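Long-range contact in uncharacterized protein (Desulfitobacterium hafniense, PDB 3MJQ), which is the PAS domain of a Stage 0 sporulation protein A homolog, a probable regulatory protein that may help switch on sporulation genes under nutritional stress: residues G80-G92 and N96-S108. The protein carries 1 engineered substitution. Sequence-based numbering, arbitrary orientation.
Sequences GTSIPAKARIWQG and NEPCLFAIIKDLS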
loop_
_atom_site.group_PDB
_atom_site.type_symbol
_atom_site.label_atom_id
_atom_site.label_comp_id
_atom_site.label_asym_id
_atom_site.label_seq_id
_atom_site.Cartn_x
_atom_site.Cartn_y
_atom_site.Cartn_z
ATOM N N GLY A 80 -22.866 -11.028 -8.727
ATOM C CA GLY A 80 -23.984 -10.205 -8.306
ATOM C C GLY A 80 -23.968 -10.058 -6.797
ATOM O O GLY A 80 -24.660 -9.208 -6.236
ATOM N N THR A 81 -23.156 -10.896 -6.155
ATOM C CA THR A 81 -23.010 -10.924 -4.704
ATOM C C THR A 81 -21.902 -9.991 -4.232
ATOM O O THR A 81 -20.953 -9.720 -4.963
ATOM C CB THR A 81 -22.695 -12.356 -4.222
ATOM O OG1 THR A 81 -23.636 -12.733 -3.212
ATOM C CG2 THR A 81 -21.287 -12.439 -3.647
ATOM N N SER A 82 -22.016 -9.515 -2.998
ATOM C CA SER A 82 -21.012 -8.615 -2.459
ATOM C C SER A 82 -20.181 -9.251 -1.360
ATOM O O SER A 82 -20.608 -10.196 -0.695
ATOM C CB SER A 82 -21.668 -7.336 -1.929
ATOM O OG SER A 82 -22.356 -6.640 -2.958
ATOM N N ILE A 83 -18.977 -8.715 -1.195
ATOM C CA ILE A 83 -18.027 -9.168 -0.187
ATOM C C ILE A 83 -17.571 -7.962 0.629
ATOM O O ILE A 83 -17.326 -6.889 0.076
ATOM C CB ILE A 83 -16.783 -9.812 -0.833
ATOM C CG1 ILE A 83 -16.262 -8.905 -1.945
ATOM C CG2 ILE A 83 -17.118 -11.189 -1.345
ATOM C CD1 ILE A 83 -15.157 -9.505 -2.755
ATOM N N PRO A 84 -17.475 -8.115 1.961
ATOM C CA PRO A 84 -17.043 -7.030 2.837
ATOM C C PRO A 84 -15.548 -6.787 2.644
ATOM O O PRO A 84 -14.746 -7.721 2.588
ATOM C CB PRO A 84 -17.374 -7.565 4.220
ATOM C CG PRO A 84 -17.114 -8.993 4.070
ATOM C CD PRO A 84 -17.761 -9.322 2.754
ATOM N N ALA A 85 -15.172 -5.526 2.526
ATOM C CA ALA A 85 -13.776 -5.208 2.330
ATOM C C ALA A 85 -13.451 -3.955 3.091
ATOM O O ALA A 85 -14.349 -3.242 3.568
ATOM C CB ALA A 85 -13.487 -4.994 0.856
ATOM N N LYS A 86 -12.149 -3.728 3.227
ATOM C CA LYS A 86 -11.623 -2.549 3.868
ATOM C C LYS A 86 -10.570 -2.052 2.891
ATOM O O LYS A 86 -9.685 -2.798 2.459
ATOM C CB LYS A 86 -10.995 -2.855 5.232
ATOM C CG LYS A 86 -10.537 -1.580 5.945
ATOM C CD LYS A 86 -10.136 -1.814 7.391
ATOM C CE LYS A 86 -9.919 -0.482 8.119
ATOM N NZ LYS A 86 -9.473 -0.643 9.542
ATOM N N ALA A 87 -10.691 -0.790 2.513
ATOM C CA ALA A 87 -9.751 -0.232 1.572
ATOM C C ALA A 87 -8.947 0.891 2.186
ATOM O O ALA A 87 -9.493 1.757 2.853
ATOM C CB ALA A 87 -10.493 0.267 0.354
ATOM N N ARG A 88 -7.638 0.853 1.982
ATOM C CA ARG A 88 -6.757 1.904 2.455
ATOM C C ARG A 88 -6.342 2.642 1.185
ATOM O O ARG A 88 -5.986 2.009 0.166
ATOM C CB ARG A 88 -5.546 1.304 3.169
ATOM C CG ARG A 88 -5.940 0.660 4.489
ATOM C CD ARG A 88 -4.915 -0.326 5.030
ATOM N NE ARG A 88 -5.522 -1.251 5.991
ATOM C CZ ARG A 88 -6.026 -0.887 7.167
ATOM N NH1 ARG A 88 -5.991 0.390 7.539
ATOM N NH2 ARG A 88 -6.581 -1.800 7.960
ATOM N N ILE A 89 -6.425 3.971 1.231
ATOM C CA ILE A 89 -6.073 4.774 0.071
ATOM C C ILE A 89 -4.997 5.831 0.301
ATOM O O ILE A 89 -4.867 6.393 1.388
ATOM C CB ILE A 89 -7.321 5.449 -0.536
ATOM C CG1 ILE A 89 -7.741 6.641 0.312
ATOM C CG2 ILE A 89 -8.478 4.446 -0.621
ATOM C CD1 ILE A 89 -8.843 7.453 -0.335
ATOM N N TRP A 90 -4.213 6.064 -0.749
ATOM C CA TRP A 90 -3.133 7.031 -0.752
ATOM C C TRP A 90 -3.289 7.866 -1.999
ATOM O O TRP A 90 -3.606 7.345 -3.066
ATOM C CB TRP A 90 -1.778 6.325 -0.778
ATOM C CG TRP A 90 -1.416 5.708 0.531
ATOM C CD1 TRP A 90 -0.768 6.310 1.571
ATOM C CD2 TRP A 90 -1.750 4.389 0.973
ATOM N NE1 TRP A 90 -0.685 5.448 2.632
ATOM C CE2 TRP A 90 -1.279 4.262 2.295
ATOM C CE3 TRP A 90 -2.406 3.302 0.378
ATOM C CZ2 TRP A 90 -1.442 3.089 3.038
ATOM C CZ3 TRP A 90 -2.568 2.138 1.118
ATOM C CH2 TRP A 90 -2.088 2.044 2.437
ATOM N N GLN A 91 -3.074 9.166 -1.857
ATOM C CA GLN A 91 -3.192 10.073 -2.979
ATOM C C GLN A 91 -1.894 10.116 -3.739
ATOM O O GLN A 91 -0.872 10.544 -3.213
ATOM C CB GLN A 91 -3.543 11.467 -2.488
ATOM C CG GLN A 91 -4.845 11.509 -1.732
ATOM C CD GLN A 91 -5.202 12.903 -1.286
ATOM O OE1 GLN A 91 -5.430 13.795 -2.111
ATOM N NE2 GLN A 91 -5.248 13.111 0.030
ATOM N N GLY A 92 -1.941 9.652 -4.979
ATOM C CA GLY A 92 -0.757 9.660 -5.817
ATOM C C GLY A 92 -1.088 10.357 -7.120
ATOM O O GLY A 92 -2.059 11.111 -7.189
ATOM N N ASN A 96 0.516 12.048 -14.973
ATOM C CA ASN A 96 0.286 13.476 -14.684
ATOM C C ASN A 96 -0.855 13.972 -13.771
ATOM O O ASN A 96 -0.748 15.053 -13.177
ATOM C CB ASN A 96 0.144 14.277 -15.979
ATOM C CG ASN A 96 1.447 14.754 -16.502
ATOM O OD1 ASN A 96 2.384 15.015 -15.742
ATOM N ND2 ASN A 96 1.536 14.867 -17.816
ATOM N N GLU A 97 -1.929 13.198 -13.658
ATOM C CA GLU A 97 -3.118 13.671 -12.949
ATOM C C GLU A 97 -3.433 13.017 -11.633
ATOM O O GLU A 97 -3.192 11.829 -11.446
ATOM C CB GLU A 97 -4.311 13.556 -13.890
ATOM C CG GLU A 97 -4.091 14.309 -15.219
ATOM C CD GLU A 97 -4.484 15.776 -15.139
ATOM O OE1 GLU A 97 -5.684 16.067 -15.351
ATOM O OE2 GLU A 97 -3.606 16.628 -14.854
ATOM N N PRO A 98 -4.002 13.797 -10.701
ATOM C CA PRO A 98 -4.363 13.327 -9.365
ATOM C C PRO A 98 -5.203 12.061 -9.460
ATOM O O PRO A 98 -6.157 11.988 -10.243
ATOM C CB PRO A 98 -5.160 14.499 -8.792
ATOM C CG PRO A 98 -4.656 15.678 -9.546
ATOM C CD PRO A 98 -4.540 15.148 -10.934
ATOM N N CYS A 99 -4.844 11.063 -8.661
ATOM C CA CYS A 99 -5.575 9.802 -8.631
ATOM C C CYS A 99 -5.447 9.144 -7.257
ATOM O O CYS A 99 -4.719 9.629 -6.392
ATOM C CB CYS A 99 -5.052 8.859 -9.713
ATOM S SG CYS A 99 -3.592 7.935 -9.246
ATOM N N LEU A 100 -6.156 8.040 -7.057
ATOM C CA LEU A 100 -6.103 7.345 -5.779
ATOM C C LEU A 100 -5.428 5.987 -5.891
ATOM O O LEU A 100 -5.657 5.246 -6.844
ATOM C CB LEU A 100 -7.513 7.179 -5.212
ATOM C CG LEU A 100 -7.966 8.107 -4.076
ATOM C CD1 LEU A 100 -7.235 9.418 -4.136
ATOM C CD2 LEU A 100 -9.464 8.332 -4.168
ATOM N N PHE A 101 -4.570 5.685 -4.920
ATOM C CA PHE A 101 -3.869 4.406 -4.870
ATOM C C PHE A 101 -4.547 3.613 -3.763
ATOM O O PHE A 101 -4.521 4.005 -2.602
ATOM C CB PHE A 101 -2.394 4.599 -4.538
ATOM C CG PHE A 101 -1.653 3.314 -4.331
ATOM C CD1 PHE A 101 -1.673 2.325 -5.307
ATOM C CD2 PHE A 101 -0.931 3.090 -3.166
ATOM C CE1 PHE A 101 -0.984 1.131 -5.128
ATOM C CE2 PHE A 101 -0.240 1.900 -2.981
ATOM C CZ PHE A 101 -0.269 0.919 -3.968
ATOM N N ALA A 102 -5.150 2.490 -4.121
ATOM C CA ALA A 102 -5.873 1.714 -3.136
ATOM C C ALA A 102 -5.458 0.264 -2.988
ATOM O O ALA A 102 -5.285 -0.468 -3.972
ATOM C CB ALA A 102 -7.361 1.775 -3.443
ATOM N N ILE A 103 -5.316 -0.137 -1.729
ATOM C CA ILE A 103 -4.979 -1.505 -1.391
ATOM C C ILE A 103 -6.195 -1.951 -0.577
ATOM O O ILE A 103 -6.528 -1.363 0.459
ATOM C CB ILE A 103 -3.670 -1.576 -0.571
ATOM C CG1 ILE A 103 -2.583 -0.748 -1.292
ATOM C CG2 ILE A 103 -3.235 -3.046 -0.399
ATOM C CD1 ILE A 103 -1.201 -0.774 -0.649
ATOM N N ILE A 104 -6.868 -2.980 -1.084
ATOM C CA ILE A 104 -8.081 -3.487 -0.472
ATOM C C ILE A 104 -8.000 -4.873 0.149
ATOM O O ILE A 104 -7.608 -5.835 -0.516
ATOM C CB ILE A 104 -9.182 -3.477 -1.510
ATOM C CG1 ILE A 104 -9.242 -2.075 -2.113
ATOM C CG2 ILE A 104 -10.520 -3.864 -0.880
ATOM C CD1 ILE A 104 -9.962 -2.017 -3.420
ATOM N N LYS A 105 -8.393 -4.960 1.426
ATOM C CA LYS A 105 -8.401 -6.220 2.178
ATOM C C LYS A 105 -9.785 -6.880 2.200
ATOM O O LYS A 105 -10.775 -6.284 2.645
ATOM C CB LYS A 105 -7.934 -6.000 3.622
ATOM C CG LYS A 105 -7.901 -7.279 4.455
ATOM C CD LYS A 105 -7.388 -7.047 5.869
ATOM C CE LYS A 105 -7.470 -8.325 6.679
ATOM N NZ LYS A 105 -7.279 -8.049 8.117
ATOM N N ASP A 106 -9.856 -8.108 1.703
ATOM C CA ASP A 106 -11.108 -8.840 1.708
ATOM C C ASP A 106 -11.386 -9.209 3.166
ATOM O O ASP A 106 -10.620 -9.949 3.778
ATOM C CB ASP A 106 -10.972 -10.098 0.863
ATOM C CG ASP A 106 -12.174 -10.993 0.968
ATOM O OD1 ASP A 106 -13.070 -10.687 1.781
ATOM O OD2 ASP A 106 -12.218 -12.008 0.243
ATOM N N LEU A 107 -12.469 -8.684 3.728
ATOM C CA LEU A 107 -12.799 -8.986 5.115
ATOM C C LEU A 107 -13.719 -10.185 5.244
ATOM O O LEU A 107 -14.610 -10.175 6.084
ATOM C CB LEU A 107 -13.471 -7.792 5.781
ATOM C CG LEU A 107 -12.704 -6.477 5.757
ATOM C CD1 LEU A 107 -13.431 -5.470 6.622
ATOM C CD2 LEU A 107 -11.296 -6.686 6.255
ATOM N N SER A 108 -13.488 -11.221 4.435
ATOM C CA SER A 108 -14.320 -12.439 4.433
ATOM C C SER A 108 -14.148 -13.432 5.609
ATOM O O SER A 108 -14.265 -14.658 5.364
ATOM C CB SER A 108 -14.093 -13.201 3.124
ATOM O OG SER A 108 -15.095 -12.896 2.162
#
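K86, R88, W90 and G92 pair with K105, I103, F101 and C99 in the antiparallel hairpin formed by strands 82-92 and 98-106, the last two strands of the PAS-fold sheet. The N-to-C directions of the two strand segments make an angle of 150°, and the hydrogen bonds come in reciprocal pairs. In the R88-I103 pair, R88 N reaches I103 O at 2.9 Å, almost straight at 177°, and the return bond from I103 N runs nearly along the axis of the R88 carbonyl. At the open end L107 N continues the ladder beyond the strand, donating to P84 O at 2.7 Å. The non-hydrogen-bonded pairs add CA-H...O contacts, such as I89 CA to F101 O at 3.2 Å.

Apolar contacts on the face of A85, A87 and I89 are made by aliphatic carbons. I104 straddles two alanines: its CG2 lies 3.6 Å from A85 CB, while CG1 reaches A87 CB. Further along, I89 CD1 meets L100 CG at 3.9 Å, and L63 of helix 53-65 covers both residues.

The other face carries the aromatic contact and faces the second subunit, whose W90 packs on R88 and I103. F101 has CG anti to its backbone N (chi1 174°), which brings CD2 to 3.8 Å from W90 CE3; the two side chains lie aslant, and F101 O sits at the edge of the indole. The indole NE1 is hydrogen-bonded to D10 of the second subunit, tying this face to the dimer contact. Beside F101, the I103 side chain approaches the indole obliquely, its CD1 3.7 Å from W90 CZ3.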